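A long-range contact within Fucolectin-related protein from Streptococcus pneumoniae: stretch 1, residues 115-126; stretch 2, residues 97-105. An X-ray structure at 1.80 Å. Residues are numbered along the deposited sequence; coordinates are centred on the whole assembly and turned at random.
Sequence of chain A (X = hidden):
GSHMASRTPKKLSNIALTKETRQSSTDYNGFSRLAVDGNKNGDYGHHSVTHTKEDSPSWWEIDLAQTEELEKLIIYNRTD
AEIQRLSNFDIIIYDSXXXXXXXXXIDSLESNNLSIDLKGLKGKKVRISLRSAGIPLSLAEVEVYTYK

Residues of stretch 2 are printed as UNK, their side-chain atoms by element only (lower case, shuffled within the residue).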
ATOM      1  N   SER A 115      -1.315 -11.065  -2.102  1.00 35.01           N
ATOM      2  CA  SER A 115      -2.737 -10.996  -1.849  1.00 36.03           C
ATOM      3  C   SER A 115      -2.967 -11.387  -0.397  1.00 36.62           C
ATOM      4  O   SER A 115      -2.341 -12.309   0.111  1.00 37.19           O
ATOM      5  CB  SER A 115      -3.523 -11.903  -2.816  1.00 36.81           C
ATOM      6  OG  SER A 115      -4.868 -11.447  -2.977  1.00 39.25           O
ATOM      7  N   ILE A 116      -3.825 -10.640   0.291  1.00 37.17           N
ATOM      8  CA  ILE A 116      -4.166 -10.949   1.675  1.00 38.32           C
ATOM      9  C   ILE A 116      -5.681 -10.998   1.790  1.00 38.46           C
ATOM     10  O   ILE A 116      -6.350 -10.037   1.414  1.00 37.74           O
ATOM     11  CB  ILE A 116      -3.623  -9.865   2.600  1.00 38.54           C
ATOM     12  CG1 ILE A 116      -2.106  -9.687   2.415  1.00 41.04           C
ATOM     13  CG2 ILE A 116      -4.017 -10.156   4.041  1.00 39.65           C
ATOM     14  CD1 ILE A 116      -1.241 -10.296   3.495  1.00 41.42           C
ATOM     15  N   ASP A 117      -6.243 -12.103   2.291  1.00 38.32           N
ATOM     16  CA  ASP A 117      -7.684 -12.137   2.492  1.00 38.96           C
ATOM     17  C   ASP A 117      -7.898 -11.530   3.866  1.00 38.15           C
ATOM     18  O   ASP A 117      -7.076 -11.703   4.742  1.00 38.41           O
ATOM     19  CB  ASP A 117      -8.272 -13.562   2.409  1.00 39.81           C
ATOM     20  CG  ASP A 117      -8.442 -14.061   0.960  1.00 45.14           C
ATOM     21  OD1 ASP A 117      -8.694 -13.260   0.021  1.00 47.92           O
ATOM     22  OD2 ASP A 117      -8.354 -15.283   0.660  1.00 51.58           O
ATOM     23  N   LEU A 118      -8.948 -10.739   4.035  1.00 37.75           N
ATOM     24  CA  LEU A 118      -9.124 -10.058   5.315  1.00 36.96           C
ATOM     25  C   LEU A 118     -10.401 -10.533   5.960  1.00 36.20           C
ATOM     26  O   LEU A 118     -10.767 -10.076   7.052  1.00 35.84           O
ATOM     27  CB  LEU A 118      -9.148  -8.526   5.121  1.00 36.42           C
ATOM     28  CG  LEU A 118      -7.771  -7.925   4.804  1.00 36.04           C
ATOM     29  CD1 LEU A 118      -7.857  -6.421   4.463  1.00 37.06           C
ATOM     30  CD2 LEU A 118      -6.705  -8.216   5.898  1.00 37.05           C
ATOM     31  N   LYS A 119     -11.104 -11.409   5.241  1.00 35.61           N
ATOM     32  CA  LYS A 119     -12.429 -11.919   5.645  1.00 35.54           C
ATOM     33  C   LYS A 119     -13.423 -10.943   6.302  1.00 35.59           C
ATOM     34  O   LYS A 119     -13.959 -11.253   7.374  1.00 36.43           O
ATOM     35  CB  LYS A 119     -12.244 -13.121   6.579  1.00 35.28           C
ATOM     36  CG  LYS A 119     -11.083 -14.002   6.213  1.00 37.28           C
ATOM     37  CD  LYS A 119     -11.584 -15.413   6.020  1.00 37.35           C
ATOM     38  CE  LYS A 119     -11.290 -15.899   4.642  1.00 38.92           C
ATOM     39  NZ  LYS A 119     -10.857 -17.314   4.804  1.00 38.58           N
ATOM     40  N   GLY A 120     -13.679  -9.776   5.690  1.00 34.47           N
ATOM     41  CA  GLY A 120     -14.664  -8.843   6.231  1.00 33.33           C
ATOM     42  C   GLY A 120     -14.245  -8.042   7.476  1.00 32.00           C
ATOM     43  O   GLY A 120     -15.070  -7.340   8.088  1.00 31.47           O
ATOM     44  N   LEU A 121     -12.972  -8.121   7.867  1.00 31.71           N
ATOM     45  CA  LEU A 121     -12.397  -7.146   8.805  1.00 30.33           C
ATOM     46  C   LEU A 121     -12.900  -5.692   8.553  1.00 29.94           C
ATOM     47  O   LEU A 121     -12.784  -5.179   7.414  1.00 30.44           O
ATOM     48  CB  LEU A 121     -10.861  -7.203   8.683  1.00 30.68           C
ATOM     49  CG  LEU A 121     -10.028  -6.239   9.526  1.00 31.64           C
ATOM     50  CD1 LEU A 121     -10.162  -6.638  11.018  1.00 32.56           C
ATOM     51  CD2 LEU A 121      -8.548  -6.242   9.004  1.00 29.17           C
ATOM     52  N   LYS A 122     -13.496  -5.036   9.569  1.00 28.13           N
ATOM     53  CA  LYS A 122     -13.909  -3.631   9.444  1.00 29.17           C
ATOM     54  C   LYS A 122     -12.713  -2.700   9.715  1.00 28.89           C
ATOM     55  O   LYS A 122     -12.068  -2.834  10.766  1.00 27.84           O
ATOM     56  CB  LYS A 122     -15.081  -3.290  10.378  1.00 30.91           C
ATOM     57  CG  LYS A 122     -16.439  -3.982   9.973  1.00 32.67           C
ATOM     58  CD  LYS A 122     -17.478  -3.741  11.032  1.00 35.96           C
ATOM     59  CE  LYS A 122     -18.868  -4.066  10.463  1.00 41.24           C
ATOM     60  NZ  LYS A 122     -18.959  -5.507  10.160  1.00 41.09           N
ATOM     61  N   GLY A 123     -12.406  -1.824   8.736  1.00 27.98           N
ATOM     62  CA  GLY A 123     -11.366  -0.800   8.868  1.00 27.44           C
ATOM     63  C   GLY A 123     -11.635   0.423   8.013  1.00 27.70           C
ATOM     64  O   GLY A 123     -12.415   0.349   7.015  1.00 25.43           O
ATOM     65  N   LYS A 124     -10.964   1.525   8.357  1.00 25.57           N
ATOM     66  CA  LYS A 124     -11.115   2.761   7.601  1.00 27.57           C
ATOM     67  C   LYS A 124      -9.830   3.245   6.906  1.00 26.99           C
ATOM     68  O   LYS A 124      -9.907   4.078   5.959  1.00 27.37           O
ATOM     69  CB  LYS A 124     -11.663   3.869   8.516  1.00 27.85           C
ATOM     70  CG  LYS A 124     -11.568   5.270   7.931  1.00 30.89           C
ATOM     71  CD  LYS A 124     -12.689   6.051   8.469  1.00 32.11           C
ATOM     72  CE  LYS A 124     -12.506   7.517   8.307  1.00 31.25           C
ATOM     73  NZ  LYS A 124     -12.503   7.816   6.908  1.00 34.87           N
ATOM     74  N   LYS A 125      -8.687   2.735   7.387  1.00 26.43           N
ATOM     75  CA  LYS A 125      -7.368   3.182   6.915  1.00 25.88           C
ATOM     76  C   LYS A 125      -6.381   2.029   6.860  1.00 25.06           C
ATOM     77  O   LYS A 125      -6.398   1.136   7.740  1.00 25.19           O
ATOM     78  CB  LYS A 125      -6.748   4.249   7.851  1.00 25.08           C
ATOM     79  CG  LYS A 125      -7.331   5.612   7.711  1.00 26.91           C
ATOM     80  CD  LYS A 125      -6.508   6.615   8.544  1.00 32.96           C
ATOM     81  CE  LYS A 125      -7.238   7.975   8.577  1.00 33.67           C
ATOM     82  NZ  LYS A 125      -6.567   8.861   9.563  1.00 37.55           N
ATOM     83  N   VAL A 126      -5.477   2.103   5.872  1.00 24.81           N
ATOM     84  CA  VAL A 126      -4.477   1.052   5.691  1.00 23.38           C
ATOM     85  C   VAL A 126      -3.131   1.764   5.467  1.00 24.58           C
ATOM     86  O   VAL A 126      -3.045   2.715   4.641  1.00 25.37           O
ATOM     87  CB  VAL A 126      -4.780   0.095   4.503  1.00 24.95           C
ATOM     88  CG1 VAL A 126      -3.702  -1.061   4.469  1.00 20.31           C
ATOM     89  CG2 VAL A 126      -6.178  -0.574   4.546  1.00 22.51           C
ATOM     90  N   UNK A  97     -11.426   5.513  14.313  1.00 31.78           N
ATOM     91  CA  UNK A  97     -10.819   6.334  15.385  1.00 32.78           C
ATOM     92  C   UNK A  97      -9.287   6.291  15.441  1.00 33.15           C
ATOM     93  O   UNK A  97      -8.660   6.719  16.419  1.00 32.77           O
ATOM     94  o   UNK A  97     -13.684   5.090  16.787  1.00 36.35           O
ATOM     95  c   UNK A  97     -11.432   5.940  16.726  1.00 32.84           C
ATOM     96  c   UNK A  97     -12.928   6.081  16.705  1.00 35.00           C
ATOM     97  n   UNK A  97     -13.376   7.326  16.520  1.00 34.83           N
ATOM     98  N   UNK A  98      -8.707   5.769  14.361  1.00 33.62           N
ATOM     99  CA  UNK A  98      -7.250   5.702  14.150  1.00 34.37           C
ATOM    100  C   UNK A  98      -6.517   4.768  15.084  1.00 32.93           C
ATOM    101  O   UNK A  98      -5.324   4.937  15.257  1.00 33.01           O
ATOM    102  c   UNK A  98      -6.794   7.911  13.039  1.00 39.10           C
ATOM    103  o   UNK A  98      -6.917   9.138  13.152  1.00 44.34           O
ATOM    104  o   UNK A  98      -6.906   7.383  11.908  1.00 40.48           O
ATOM    105  c   UNK A  98      -6.563   7.067  14.238  1.00 34.11           C
ATOM    106  N   UNK A  99      -7.227   3.811  15.677  1.00 31.23           N
ATOM    107  CA  UNK A  99      -6.603   2.792  16.497  1.00 29.68           C
ATOM    108  C   UNK A  99      -6.415   1.545  15.640  1.00 29.90           C
ATOM    109  O   UNK A  99      -7.273   1.167  14.836  1.00 28.69           O
ATOM    110  c   UNK A  99      -7.469   2.446  17.713  1.00 29.49           C
ATOM    111  o   UNK A  99      -7.583   6.592  21.582  1.00 30.58           O
ATOM    112  c   UNK A  99      -8.596   5.353  19.825  1.00 30.77           C
ATOM    113  c   UNK A  99      -7.517   5.562  20.669  1.00 29.26           C
ATOM    114  c   UNK A  99      -7.476   3.515  18.761  1.00 27.99           C
ATOM    115  c   UNK A  99      -8.576   4.339  18.899  1.00 29.11           C
ATOM    116  c   UNK A  99      -6.386   3.714  19.601  1.00 27.43           C
ATOM    117  c   UNK A  99      -6.378   4.766  20.554  1.00 28.27           C
ATOM    118  N   UNK A 100      -5.300   0.874  15.862  1.00 31.18           N
ATOM    119  CA  UNK A 100      -4.991  -0.348  15.140  1.00 32.43           C
ATOM    120  C   UNK A 100      -6.030  -1.456  15.361  1.00 32.46           C
ATOM    121  O   UNK A 100      -6.383  -1.803  16.512  1.00 32.48           O
ATOM    122  o   UNK A 100      -3.397  -3.877  16.005  1.00 42.95           O
ATOM    123  c   UNK A 100      -3.595  -0.814  15.551  1.00 32.76           C
ATOM    124  c   UNK A 100      -2.561  -3.076  15.561  1.00 43.75           C
ATOM    125  c   UNK A 100      -3.076  -1.944  14.713  1.00 37.55           C
ATOM    126  o   UNK A 100      -1.322  -3.126  15.806  1.00 46.49           O
ATOM    127  N   UNK A 101      -6.515  -2.041  14.272  1.00 31.81           N
ATOM    128  CA  UNK A 101      -7.399  -3.197  14.399  1.00 32.62           C
ATOM    129  C   UNK A 101      -6.804  -4.484  13.855  1.00 32.57           C
ATOM    130  O   UNK A 101      -7.419  -5.529  14.018  1.00 33.61           O
ATOM    131  c   UNK A 101      -8.812  -2.963  13.761  1.00 32.10           C
ATOM    132  c   UNK A 101      -9.506  -1.815  14.491  1.00 34.52           C
ATOM    133  c   UNK A 101      -8.704  -2.694  12.230  1.00 30.21           C
ATOM    134  N   UNK A 102      -5.633  -4.417  13.199  1.00 33.68           N
ATOM    135  CA  UNK A 102      -5.016  -5.592  12.537  1.00 32.89           C
ATOM    136  C   UNK A 102      -3.590  -5.248  12.089  1.00 33.18           C
ATOM    137  O   UNK A 102      -3.358  -4.197  11.514  1.00 32.22           O
ATOM    138  c   UNK A 102      -5.853  -6.036  11.317  1.00 34.37           C
ATOM    139  c   UNK A 102      -5.157  -7.042  10.369  1.00 36.39           C
ATOM    140  c   UNK A 102      -3.851  -7.544   8.322  1.00 39.95           C
ATOM    141  c   UNK A 102      -4.494  -6.609   9.216  1.00 41.02           C
ATOM    142  c   UNK A 102      -4.608  -9.361   9.720  1.00 42.24           C
ATOM    143  c   UNK A 102      -5.218  -8.423  10.609  1.00 41.77           C
ATOM    144  c   UNK A 102      -3.919  -8.922   8.584  1.00 42.14           C
ATOM    145  N   UNK A 103      -2.632  -6.118  12.346  1.00 32.42           N
ATOM    146  CA  UNK A 103      -1.279  -5.898  11.831  1.00 34.02           C
ATOM    147  C   UNK A 103      -0.741  -7.165  11.226  1.00 34.56           C
ATOM    148  O   UNK A 103      -0.930  -8.221  11.793  1.00 35.09           O
ATOM    149  c   UNK A 103      -0.347  -5.455  12.957  1.00 34.00           C
ATOM    150  c   UNK A 103       1.004  -5.065  12.401  1.00 31.85           C
ATOM    151  o   UNK A 103      -0.843  -4.222  13.473  1.00 33.72           O
ATOM    152  N   UNK A 104      -0.073  -7.069  10.078  1.00 34.50           N
ATOM    153  CA  UNK A 104       0.621  -8.231   9.528  1.00 35.33           C
ATOM    154  C   UNK A 104       2.025  -7.899   9.015  1.00 34.85           C
ATOM    155  O   UNK A 104       2.239  -6.923   8.265  1.00 34.69           O
ATOM    156  n   UNK A 104       0.986 -11.774   8.326  1.00 48.63           N
ATOM    157  o   UNK A 104      -0.290 -11.627   6.455  1.00 48.71           O
ATOM    158  c   UNK A 104       0.370 -11.086   7.356  1.00 47.45           C
ATOM    159  c   UNK A 104       0.541  -9.591   7.379  1.00 40.70           C
ATOM    160  c   UNK A 104      -0.222  -8.904   8.450  1.00 35.32           C
ATOM    161  N   UNK A 105       2.981  -8.733   9.396  1.00 34.99           N
ATOM    162  CA  UNK A 105       4.346  -8.498   9.005  1.00 34.44           C
ATOM    163  C   UNK A 105       4.673  -9.300   7.774  1.00 34.82           C
ATOM    164  O   UNK A 105       4.325 -10.482   7.709  1.00 34.98           O
ATOM    165  c   UNK A 105       7.691  -9.157   9.084  1.00 34.29           C
ATOM    166  n   UNK A 105       8.750  -8.295   8.967  1.00 30.90           N
ATOM    167  n   UNK A 105       7.170  -7.225   9.935  1.00 34.94           N
ATOM    168  c   UNK A 105       6.712  -8.501   9.742  1.00 33.52           C
ATOM    169  c   UNK A 105       8.416  -7.138   9.499  1.00 37.64           C
ATOM    170  c   UNK A 105       5.324  -8.897  10.090  1.00 35.22           C
TER

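Position 97 carries two side-chain carbons, the second bonded to one oxygen and one nitrogen. That is a carboxamide on a short stem, so the residue is asparagine, N97; its CA-to-CB bond points away from stretch 1, and no side-chain atom comes within 8 Å of it.

Position 98 also has two carbons, but the second bears two oxygens, a carboxylate. One of these oxygens lies 2.8 Å from K125 NZ. The residue is aspartate, D98, and the oxygen is OD1. Its phi/psi of 68/21° is left-handed, and although CA-to-CB points sideways, the carboxylate end comes nearer to stretch 1.

Position 99 shows one carbon leading to a six-carbon ring that bears an oxygen: tyrosine, Y99, out of reach of stretch 1. Position 100 has three carbons, the third carrying two oxygens, which makes it glutamate, E100, likewise out of reach.

At position 101 a single carbon carries two others, with no heteroatom. One of the two branch carbons lies 3.7 Å from K122 O and 4.4 Å from L121 CD1. This beta-branched, three-carbon group is valine, V101, and the approaching carbon is CG2.

Position 102 has one carbon and then a six-carbon ring without oxygen. L118 CD2 lies 3.8 Å from a carbon of this ring and 4.2 Å from the ring centroid, 27° off the normal, a CH-pi contact over one face. L121 CD2 packs 3.6 Å from CB of position 102. The residue is phenylalanine, F102, and the ring carbon nearest L118 CD2 is CE2.

Position 103 has one carbon carrying an oxygen and a carbon: threonine, T103. It does not reach stretch 1; instead its OG1 donates a hydrogen bond to E100 OE1 at 2.6 Å.

Position 104 has three carbons, the third bearing one oxygen and one nitrogen. The oxygen lies 3.4 Å from I116 CD1, a contact with a methyl group. The residue is glutamine, Q104, and the oxygen is OE1.

Position 105 has one carbon attached to a five-membered ring of three carbons and two nitrogens, the imidazole of histidine, H105, out of reach of stretch 1.

The contact buries 354 Å² in total. Strands 121-123 and 100-105 cross at -115°, with axes 8.0 Å apart at closest approach, and no backbone hydrogen bond joins the stretches, so side chains carry most of the contact. In the type I' turn from L118 to L121, L121 N donates to L118 O at 3.1 Å; the leucines at its two ends both pack against F102. Beyond this apolar patch, the extended K125 side chain, with chi2 to chi4 all t, brings its ammonium to D98, where the hydrogen bond and opposite charges form a salt bridge.

Stretch 2, residues 97-105: NDYEVFTQH
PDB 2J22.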